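Local atomic coordinates of cystalysin (Treponema denticola, PDB entry 1C7O), a protein that belongs to the class I and II aminotransferase family of pyridoxal-phosphate proteins and is modelled as a dimer carrying the ligand PPG. Residues L168-P173 and L200-I205; W91-A96 and R260-R265. All blocks are in the same frame, centred on the assembly; numbering follows the deposited sequence.

Both contacts reach the same seven-stranded mixed sheet of the aminotransferase fold. Contact 1 lies within it, pairing the neighbouring parallel strands 165-171 and 199-203; contact 2 packs helix 255-268 against strand 92-95, outermost at one end within this chain. Between them come strands 230-234 and 248-252, and the contact centres lie about 16 Å apart, with nearest atoms about 8 Å from each other. Along the chain 91-96 comes first, then 168-173 and 200-205, and 260-265 last, so contact 1 is nested inside the loop that contact 2 closes. Contact 1 thus brings strand ends to PPG, while contact 2 covers one end of the same sheet with a helix.

Contact 1. Residues L168-P173 and L200-I205; sequences LLFCSP and LWSDEI. With PPG ((2E,3E)-4-(2-aminoethoxy)-2-[({3-hydroxy-2-methyl-5-[(phosphonooxy)methyl]pyridin-4-yl}methyl)imino]but-3-enoic acid), chain I.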
ATOM      1  N   LEU A 168     -10.601   6.493  22.455  1.00 31.94           N
ATOM      2  CA  LEU A 168      -9.316   6.185  23.065  1.00 30.52           C
ATOM      3  C   LEU A 168      -8.510   5.322  22.097  1.00 30.82           C
ATOM      4  O   LEU A 168      -8.976   4.259  21.671  1.00 28.25           O
ATOM      5  CB  LEU A 168      -9.517   5.415  24.373  1.00 29.60           C
ATOM      6  CG  LEU A 168      -8.259   4.856  25.050  1.00 29.97           C
ATOM      7  CD1 LEU A 168      -7.411   5.990  25.607  1.00 31.56           C
ATOM      8  CD2 LEU A 168      -8.659   3.908  26.163  1.00 30.15           C
ATOM      9  N   LEU A 169      -7.316   5.798  21.747  1.00 30.30           N
ATOM     10  CA  LEU A 169      -6.403   5.086  20.851  1.00 30.59           C
ATOM     11  C   LEU A 169      -5.414   4.326  21.732  1.00 29.82           C
ATOM     12  O   LEU A 169      -4.440   4.887  22.231  1.00 30.33           O
ATOM     13  CB  LEU A 169      -5.664   6.075  19.945  1.00 29.13           C
ATOM     14  CG  LEU A 169      -4.628   5.479  18.997  1.00 27.70           C
ATOM     15  CD1 LEU A 169      -5.208   4.296  18.254  1.00 26.23           C
ATOM     16  CD2 LEU A 169      -4.163   6.560  18.037  1.00 31.04           C
ATOM     17  N   PHE A 170      -5.684   3.040  21.902  1.00 29.59           N
ATOM     18  CA  PHE A 170      -4.899   2.165  22.773  1.00 30.24           C
ATOM     19  C   PHE A 170      -3.803   1.352  22.084  1.00 29.80           C
ATOM     20  O   PHE A 170      -4.008   0.782  21.013  1.00 29.90           O
ATOM     21  CB  PHE A 170      -5.870   1.205  23.485  1.00 27.84           C
ATOM     22  CG  PHE A 170      -5.365   0.658  24.792  1.00 24.22           C
ATOM     23  CD1 PHE A 170      -4.986   1.514  25.827  1.00 23.68           C
ATOM     24  CD2 PHE A 170      -5.337  -0.718  25.015  1.00 21.23           C
ATOM     25  CE1 PHE A 170      -4.590   1.000  27.070  1.00 22.84           C
ATOM     26  CE2 PHE A 170      -4.943  -1.237  26.252  1.00 19.70           C
ATOM     27  CZ  PHE A 170      -4.571  -0.381  27.278  1.00 18.02           C
ATOM     28  N   CYS A 171      -2.642   1.294  22.728  1.00 29.80           N
ATOM     29  CA  CYS A 171      -1.512   0.526  22.226  1.00 27.89           C
ATOM     30  C   CYS A 171      -1.341  -0.646  23.199  1.00 27.54           C
ATOM     31  O   CYS A 171      -1.034  -0.444  24.377  1.00 26.83           O
ATOM     32  CB  CYS A 171      -0.258   1.398  22.209  1.00 27.01           C
ATOM     33  SG  CYS A 171       1.083   0.736  21.197  1.00 25.24           S
ATOM     34  N   SER A 172      -1.542  -1.867  22.708  1.00 25.36           N
ATOM     35  CA  SER A 172      -1.448  -3.054  23.560  1.00 25.72           C
ATOM     36  C   SER A 172      -0.915  -4.294  22.820  1.00 24.15           C
ATOM     37  O   SER A 172      -1.600  -4.853  21.965  1.00 23.12           O
ATOM     38  CB  SER A 172      -2.847  -3.351  24.138  1.00 26.83           C
ATOM     39  OG  SER A 172      -2.846  -4.455  25.032  1.00 27.28           O
ATOM     40  N   PRO A 173       0.320  -4.738  23.126  1.00 22.65           N
ATOM     41  CA  PRO A 173       1.304  -4.224  24.084  1.00 22.56           C
ATOM     42  C   PRO A 173       1.655  -2.761  23.837  1.00 24.30           C
ATOM     43  O   PRO A 173       1.532  -2.267  22.711  1.00 24.42           O
ATOM     44  CB  PRO A 173       2.487  -5.150  23.874  1.00 22.80           C
ATOM     45  CG  PRO A 173       1.811  -6.451  23.572  1.00 22.31           C
ATOM     46  CD  PRO A 173       0.768  -6.030  22.581  1.00 20.23           C
ATOM     47  N   LEU A 200     -13.192   2.507  20.722  1.00 24.76           N
ATOM     48  CA  LEU A 200     -11.921   1.940  21.137  1.00 22.40           C
ATOM     49  C   LEU A 200     -11.118   1.503  19.918  1.00 23.15           C
ATOM     50  O   LEU A 200     -11.555   0.650  19.140  1.00 22.84           O
ATOM     51  CB  LEU A 200     -12.138   0.750  22.074  1.00 20.05           C
ATOM     52  CG  LEU A 200     -10.860   0.021  22.489  1.00 19.02           C
ATOM     53  CD1 LEU A 200      -9.868   1.026  23.047  1.00 18.93           C
ATOM     54  CD2 LEU A 200     -11.180  -1.066  23.513  1.00 18.75           C
ATOM     55  N   TRP A 201      -9.949   2.117  19.753  1.00 23.41           N
ATOM     56  CA  TRP A 201      -9.036   1.807  18.658  1.00 23.38           C
ATOM     57  C   TRP A 201      -7.815   1.137  19.278  1.00 24.63           C
ATOM     58  O   TRP A 201      -6.835   1.805  19.605  1.00 25.97           O
ATOM     59  CB  TRP A 201      -8.601   3.090  17.930  1.00 21.48           C
ATOM     60  CG  TRP A 201      -9.736   3.892  17.346  1.00 19.97           C
ATOM     61  CD1 TRP A 201     -11.010   3.457  17.097  1.00 17.86           C
ATOM     62  CD2 TRP A 201      -9.703   5.273  16.969  1.00 18.59           C
ATOM     63  NE1 TRP A 201     -11.773   4.483  16.599  1.00 17.94           N
ATOM     64  CE2 TRP A 201     -10.999   5.611  16.510  1.00 17.24           C
ATOM     65  CE3 TRP A 201      -8.706   6.263  16.976  1.00 17.16           C
ATOM     66  CZ2 TRP A 201     -11.325   6.896  16.066  1.00 14.25           C
ATOM     67  CZ3 TRP A 201      -9.033   7.547  16.532  1.00 16.49           C
ATOM     68  CH2 TRP A 201     -10.334   7.849  16.086  1.00 15.84           C
ATOM     69  N   SER A 202      -7.878  -0.179  19.451  1.00 24.92           N
ATOM     70  CA  SER A 202      -6.773  -0.913  20.054  1.00 25.74           C
ATOM     71  C   SER A 202      -5.765  -1.452  19.033  1.00 26.79           C
ATOM     72  O   SER A 202      -6.053  -2.365  18.262  1.00 26.97           O
ATOM     73  CB  SER A 202      -7.315  -2.064  20.899  1.00 25.22           C
ATOM     74  OG  SER A 202      -6.284  -2.655  21.670  1.00 24.15           O
ATOM     75  N   ASP A 203      -4.574  -0.873  19.044  1.00 26.60           N
ATOM     76  CA  ASP A 203      -3.501  -1.270  18.146  1.00 26.96           C
ATOM     77  C   ASP A 203      -2.744  -2.371  18.865  1.00 28.14           C
ATOM     78  O   ASP A 203      -1.997  -2.104  19.801  1.00 30.03           O
ATOM     79  CB  ASP A 203      -2.603  -0.057  17.895  1.00 27.77           C
ATOM     80  CG  ASP A 203      -1.378  -0.379  17.072  1.00 24.93           C
ATOM     81  OD1 ASP A 203      -0.745   0.590  16.610  1.00 24.34           O
ATOM     82  OD2 ASP A 203      -1.041  -1.568  16.893  1.00 25.76           O
ATOM     83  N   GLU A 204      -2.947  -3.611  18.428  1.00 28.83           N
ATOM     84  CA  GLU A 204      -2.309  -4.767  19.056  1.00 27.32           C
ATOM     85  C   GLU A 204      -1.333  -5.477  18.117  1.00 27.71           C
ATOM     86  O   GLU A 204      -1.162  -6.694  18.191  1.00 27.46           O
ATOM     87  CB  GLU A 204      -3.395  -5.741  19.534  1.00 24.98           C
ATOM     88  CG  GLU A 204      -4.504  -5.051  20.333  1.00 26.86           C
ATOM     89  CD  GLU A 204      -5.468  -6.018  21.017  1.00 28.98           C
ATOM     90  OE1 GLU A 204      -5.221  -7.246  20.987  1.00 27.82           O
ATOM     91  OE2 GLU A 204      -6.469  -5.541  21.598  1.00 28.65           O
ATOM     92  N   ILE A 205      -0.681  -4.707  17.248  1.00 28.16           N
ATOM     93  CA  ILE A 205       0.266  -5.260  16.283  1.00 30.08           C
ATOM     94  C   ILE A 205       1.419  -6.038  16.938  1.00 29.93           C
ATOM     95  O   ILE A 205       2.035  -6.919  16.319  1.00 29.58           O
ATOM     96  CB  ILE A 205       0.836  -4.130  15.376  1.00 31.86           C
ATOM     97  CG1 ILE A 205       1.649  -4.737  14.231  1.00 30.81           C
ATOM     98  CG2 ILE A 205       1.678  -3.164  16.206  1.00 32.36           C
ATOM     99  CD1 ILE A 205       2.005  -3.751  13.154  1.00 32.90           C
TER
HETATM  100  N1  PPG I1500       1.816   0.425  15.725  1.00 35.52           N
HETATM  101  C2  PPG I1500       2.743   0.303  16.751  1.00 36.15           C
HETATM  102  C2A PPG I1500       2.189   0.411  18.133  1.00 35.08           C
HETATM  103  C3  PPG I1500       4.139   0.047  16.371  1.00 37.22           C
HETATM  104  O3  PPG I1500       4.981  -0.041  17.462  1.00 38.68           O
HETATM  105  C4  PPG I1500       4.502  -0.070  15.019  1.00 38.19           C
HETATM  106  C4A PPG I1500       5.993  -0.147  14.680  1.00 41.10           C
HETATM  107  C5  PPG I1500       3.401   0.087  13.987  1.00 37.45           C
HETATM  108  C6  PPG I1500       2.098   0.329  14.409  1.00 35.32           C
HETATM  109  C5A PPG I1500       3.708   0.061  12.439  1.00 35.86           C
HETATM  110  OP4 PPG I1500       2.737  -0.722  11.716  1.00 35.94           O
HETATM  111  P   PPG I1500       2.717  -0.694  10.100  1.00 35.82           P
HETATM  112  OP1 PPG I1500       2.330   0.688   9.728  1.00 33.45           O
HETATM  113  OP2 PPG I1500       1.691  -1.753   9.661  1.00 34.77           O
HETATM  114  OP3 PPG I1500       4.074  -1.102   9.664  1.00 37.69           O
HETATM  115  N4A PPG I1500       6.590   1.167  14.612  1.00 42.11           N
HETATM  116  CAI PPG I1500       8.046   1.267  14.409  1.00 40.37           C
HETATM  117  CBC PPG I1500       8.912   1.589  15.591  1.00 37.29           C
HETATM  118  O2B PPG I1500      10.297   1.743  15.465  1.00 35.68           O
HETATM  119  O3B PPG I1500       8.363   1.719  16.767  1.00 35.50           O
HETATM  120  CBI PPG I1500       8.618   0.982  13.121  1.00 44.44           C
HETATM  121  CGI PPG I1500       9.115   2.027  12.297  1.00 47.89           C
HETATM  122  OET PPG I1500       8.252   3.054  11.732  1.00 50.57           O
HETATM  123  CEI PPG I1500       9.092   3.783  10.720  1.00 51.27           C
HETATM  124  CFI PPG I1500       9.480   2.823   9.572  1.00 50.86           C
HETATM  125  NI  PPG I1500      10.342   3.435   8.611  1.00 50.78           N
HETATM  126  O   HOH W   1       1.005  -3.360  19.981  1.00 28.02           O
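Phe170 and Ser202 pair as parallel neighbours in the beta-alpha-beta unit of strand 165-171, helix 183-194 and strand 199-203. The tight part is the strand ladder. Asp203 N gives Phe170 O a short bond of 2.6 Å, arriving nearly along the C=O axis, whereas Phe170 N meets Trp201 O from above the carbonyl plane (39° out of it). Trp201 N to Leu168 O and Ser172 N to Asp203 O complete the ladder. Side chains alternate. On the face of Leu169 and Trp201, the two cross at about a right angle, with Leu169 CD1 packed 3.6 Å from Trp201 CB and at the indole edge. On the other face, Leu200 CD1 lies 4.0 Å from Phe170 CB, and Ser202 OG sits at the edge of the Phe170 ring, which stacks on Trp181. That same OG donates to the anti lone pair of Glu204 OE2, and that oxygen also accepts from Phe219 N.

Past Cys171 and Asp203 the regular pairing ends, although Ser172 O still lies against Glu204 CA and CB. A cis peptide precedes Pro173, and a water bridges Pro173 O and Asp203 O by donating to both. Here the strand ends meet PPG, as the C-terminal ends of the central strands do in this pyridoxal-phosphate fold. Ile205 N donates to Asp203 OD2 at 3.2 Å, an Asx turn that probably limits rotation of the carboxylate, while Val98 of helix 98-109 touches both side chains. Ile205 CG2 then comes within 3.6 Å of PPG N1, and its CD1 approaches the phosphate ester oxygen. With CG anti to the backbone N (chi1 175°), Asp203 reaches out to the pyridine ring, bringing its OD1 to 2.7 Å from PPG N1.

Contact 2. Residues W91-A96 and R260-R265; sequences WIINTA and RFTKSR
Ile93 and Phe261 meet where strand 92-95, outermost in the sheet within this chain, is covered by helix 255-268. Ile93 CG2, set anti to the backbone N by chi1 of -63°, touches the rim of the ring in its plane, 3.6 Å from Phe261 CE2. The two side chains slide past each other in opposite directions. The other branch of Ile93, CG1-CD1, goes to the next residue of the helix: Ile93 CD1 lies 3.6 Å from Thr262 OG1. Thr95 crosses the Phe261 side chain at about a right angle and lays CG2 against the same ring edge, 3.8 Å from Phe261 CE2. One polar bond joins the pieces. Arg265 bends at chi3 and turns NH1 onto Asn94 O at 2.7 Å; the donor lies in the carbonyl plane and the oxygen almost in the guanidinium plane, although the N-H...O angle is only 148°. Arg265 CD packs 4.0 Å from Thr95 CG2, so the aliphatic part of the arginine continues the apolar patch.

A second shell holds these groups. Strand 248-252 pairs with the strand through Ile93 with Ile250 and Thr95 with Ser248, and its Ile252 also touches Phe261. Asn94 turns its amide the other way, to Ser248 O; the hydroxyls of Thr95 and Thr262 bond to Gly97 O and Arg258 O. On the helix side Asn104 of helix 98-109 bonds Phe261 O and Ser264 OG, tying the two helices together.

The contact is therefore mainly hydrocarbon packing of a helix running nearly along its strand (19°), with a cationic donor placed on a carbonyl of strand 92-95; the positive charge probably polarises the peptide group of Asn94 and strengthens that single polar tie.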
ATOM      1  N   TRP A  91     -15.200  -9.997   9.503  1.00 29.61           N
ATOM      2  CA  TRP A  91     -14.817  -8.933  10.429  1.00 26.93           C
ATOM      3  C   TRP A  91     -13.483  -8.386   9.908  1.00 26.66           C
ATOM      4  O   TRP A  91     -13.046  -7.292  10.289  1.00 26.16           O
ATOM      5  CB  TRP A  91     -14.539  -9.493  11.823  1.00 27.88           C
ATOM      6  CG  TRP A  91     -15.716  -9.899  12.648  1.00 30.82           C
ATOM      7  CD1 TRP A  91     -16.989 -10.138  12.218  1.00 32.02           C
ATOM      8  CD2 TRP A  91     -15.712 -10.153  14.057  1.00 31.11           C
ATOM      9  NE1 TRP A  91     -17.780 -10.525  13.275  1.00 32.34           N
ATOM     10  CE2 TRP A  91     -17.020 -10.543  14.416  1.00 32.19           C
ATOM     11  CE3 TRP A  91     -14.727 -10.087  15.053  1.00 32.23           C
ATOM     12  CZ2 TRP A  91     -17.372 -10.869  15.733  1.00 32.45           C
ATOM     13  CZ3 TRP A  91     -15.079 -10.409  16.367  1.00 32.56           C
ATOM     14  CH2 TRP A  91     -16.391 -10.795  16.691  1.00 30.85           C
ATOM     15  N   ILE A  92     -12.844  -9.172   9.042  1.00 22.62           N
ATOM     16  CA  ILE A  92     -11.530  -8.846   8.507  1.00 22.26           C
ATOM     17  C   ILE A  92     -11.484  -7.832   7.376  1.00 23.56           C
ATOM     18  O   ILE A  92     -12.021  -8.064   6.299  1.00 26.17           O
ATOM     19  CB  ILE A  92     -10.813 -10.119   8.020  1.00 20.63           C
ATOM     20  CG1 ILE A  92     -10.873 -11.198   9.091  1.00 18.92           C
ATOM     21  CG2 ILE A  92      -9.365  -9.809   7.713  1.00 20.55           C
ATOM     22  CD1 ILE A  92     -10.393 -12.541   8.601  1.00 23.18           C
ATOM     23  N   ILE A  93     -10.822  -6.712   7.627  1.00 21.93           N
ATOM     24  CA  ILE A  93     -10.667  -5.674   6.630  1.00 22.16           C
ATOM     25  C   ILE A  93      -9.170  -5.472   6.456  1.00 23.29           C
ATOM     26  O   ILE A  93      -8.438  -5.284   7.433  1.00 25.14           O
ATOM     27  CB  ILE A  93     -11.305  -4.354   7.088  1.00 22.01           C
ATOM     28  CG1 ILE A  93     -12.809  -4.542   7.269  1.00 21.99           C
ATOM     29  CG2 ILE A  93     -10.993  -3.260   6.083  1.00 20.56           C
ATOM     30  CD1 ILE A  93     -13.533  -5.030   6.016  1.00 20.59           C
ATOM     31  N   ASN A  94      -8.702  -5.512   5.217  1.00 23.12           N
ATOM     32  CA  ASN A  94      -7.281  -5.353   4.981  1.00 22.49           C
ATOM     33  C   ASN A  94      -6.849  -3.957   4.580  1.00 21.72           C
ATOM     34  O   ASN A  94      -7.589  -3.222   3.925  1.00 21.83           O
ATOM     35  CB  ASN A  94      -6.823  -6.361   3.938  1.00 21.20           C
ATOM     36  CG  ASN A  94      -7.087  -7.779   4.367  1.00 22.72           C
ATOM     37  OD1 ASN A  94      -7.955  -8.449   3.823  1.00 23.02           O
ATOM     38  ND2 ASN A  94      -6.343  -8.241   5.367  1.00 25.40           N
ATOM     39  N   THR A  95      -5.637  -3.607   4.997  1.00 20.65           N
ATOM     40  CA  THR A  95      -5.032  -2.318   4.704  1.00 20.26           C
ATOM     41  C   THR A  95      -3.540  -2.583   4.540  1.00 20.06           C
ATOM     42  O   THR A  95      -3.036  -3.606   5.013  1.00 17.98           O
ATOM     43  CB  THR A  95      -5.236  -1.313   5.862  1.00 19.73           C
ATOM     44  OG1 THR A  95      -4.554  -1.784   7.031  1.00 21.62           O
ATOM     45  CG2 THR A  95      -6.709  -1.160   6.179  1.00 19.03           C
ATOM     46  N   ALA A  96      -2.842  -1.670   3.870  1.00 20.30           N
ATOM     47  CA  ALA A  96      -1.409  -1.818   3.649  1.00 21.21           C
ATOM     48  C   ALA A  96      -0.652  -1.832   4.968  1.00 22.49           C
ATOM     49  O   ALA A  96       0.230  -2.666   5.170  1.00 26.57           O
ATOM     50  CB  ALA A  96      -0.897  -0.706   2.777  1.00 20.69           C
ATOM     51  N   ARG A 260     -18.018   1.905   7.358  1.00 25.23           N
ATOM     52  CA  ARG A 260     -17.512   3.281   7.361  1.00 26.22           C
ATOM     53  C   ARG A 260     -15.999   3.281   7.215  1.00 25.05           C
ATOM     54  O   ARG A 260     -15.434   4.113   6.505  1.00 24.48           O
ATOM     55  CB  ARG A 260     -17.898   4.004   8.653  1.00 24.24           C
ATOM     56  CG  ARG A 260     -19.375   4.299   8.742  1.00 27.57           C
ATOM     57  CD  ARG A 260     -19.727   4.970  10.045  1.00 28.51           C
ATOM     58  NE  ARG A 260     -19.020   6.236  10.191  1.00 28.40           N
ATOM     59  CZ  ARG A 260     -19.008   6.948  11.310  1.00 26.39           C
ATOM     60  NH1 ARG A 260     -19.667   6.504  12.367  1.00 27.24           N
ATOM     61  NH2 ARG A 260     -18.329   8.086  11.372  1.00 22.46           N
ATOM     62  N   PHE A 261     -15.351   2.339   7.894  1.00 25.95           N
ATOM     63  CA  PHE A 261     -13.902   2.206   7.836  1.00 24.78           C
ATOM     64  C   PHE A 261     -13.468   1.888   6.413  1.00 23.69           C
ATOM     65  O   PHE A 261     -12.529   2.482   5.893  1.00 23.69           O
ATOM     66  CB  PHE A 261     -13.431   1.079   8.747  1.00 25.27           C
ATOM     67  CG  PHE A 261     -11.947   0.857   8.706  1.00 25.54           C
ATOM     68  CD1 PHE A 261     -11.091   1.658   9.456  1.00 23.94           C
ATOM     69  CD2 PHE A 261     -11.404  -0.135   7.896  1.00 23.06           C
ATOM     70  CE1 PHE A 261      -9.710   1.473   9.401  1.00 24.87           C
ATOM     71  CE2 PHE A 261     -10.024  -0.327   7.833  1.00 25.78           C
ATOM     72  CZ  PHE A 261      -9.174   0.479   8.588  1.00 22.93           C
ATOM     73  N   THR A 262     -14.159   0.940   5.791  1.00 22.65           N
ATOM     74  CA  THR A 262     -13.835   0.532   4.435  1.00 21.92           C
ATOM     75  C   THR A 262     -14.031   1.674   3.449  1.00 24.40           C
ATOM     76  O   THR A 262     -13.126   1.977   2.668  1.00 27.33           O
ATOM     77  CB  THR A 262     -14.693  -0.671   3.982  1.00 20.28           C
ATOM     78  OG1 THR A 262     -14.489  -1.773   4.877  1.00 21.55           O
ATOM     79  CG2 THR A 262     -14.310  -1.099   2.582  1.00 16.20           C
ATOM     80  N   LYS A 263     -15.194   2.321   3.479  1.00 24.37           N
ATOM     81  CA  LYS A 263     -15.436   3.412   2.543  1.00 24.61           C
ATOM     82  C   LYS A 263     -14.380   4.496   2.721  1.00 23.54           C
ATOM     83  O   LYS A 263     -13.941   5.109   1.748  1.00 20.99           O
ATOM     84  CB  LYS A 263     -16.836   4.014   2.727  1.00 25.70           C
ATOM     85  CG  LYS A 263     -16.945   5.077   3.801  1.00 28.50           C
ATOM     86  CD  LYS A 263     -18.220   5.900   3.646  1.00 28.92           C
ATOM     87  CE  LYS A 263     -18.394   6.836   4.824  1.00 27.76           C
ATOM     88  NZ  LYS A 263     -19.689   7.551   4.773  1.00 32.81           N
ATOM     89  N   SER A 264     -13.970   4.718   3.966  1.00 22.47           N
ATOM     90  CA  SER A 264     -12.964   5.722   4.263  1.00 23.84           C
ATOM     91  C   SER A 264     -11.615   5.283   3.697  1.00 24.94           C
ATOM     92  O   SER A 264     -10.894   6.084   3.093  1.00 23.89           O
ATOM     93  CB  SER A 264     -12.861   5.932   5.774  1.00 24.78           C
ATOM     94  OG  SER A 264     -11.839   6.864   6.092  1.00 26.61           O
ATOM     95  N   ARG A 265     -11.279   4.009   3.895  1.00 23.00           N
ATOM     96  CA  ARG A 265     -10.027   3.470   3.384  1.00 24.05           C
ATOM     97  C   ARG A 265      -9.972   3.541   1.864  1.00 25.18           C
ATOM     98  O   ARG A 265      -8.891   3.694   1.287  1.00 23.66           O
ATOM     99  CB  ARG A 265      -9.855   2.011   3.781  1.00 25.34           C
ATOM    100  CG  ARG A 265      -8.635   1.368   3.130  1.00 24.46           C
ATOM    101  CD  ARG A 265      -8.803  -0.121   2.980  1.00 21.84           C
ATOM    102  NE  ARG A 265      -9.964  -0.441   2.166  1.00 21.40           N
ATOM    103  CZ  ARG A 265     -10.328  -1.677   1.846  1.00 21.81           C
ATOM    104  NH1 ARG A 265      -9.618  -2.711   2.274  1.00 22.44           N
ATOM    105  NH2 ARG A 265     -11.403  -1.878   1.097  1.00 21.33           N
TER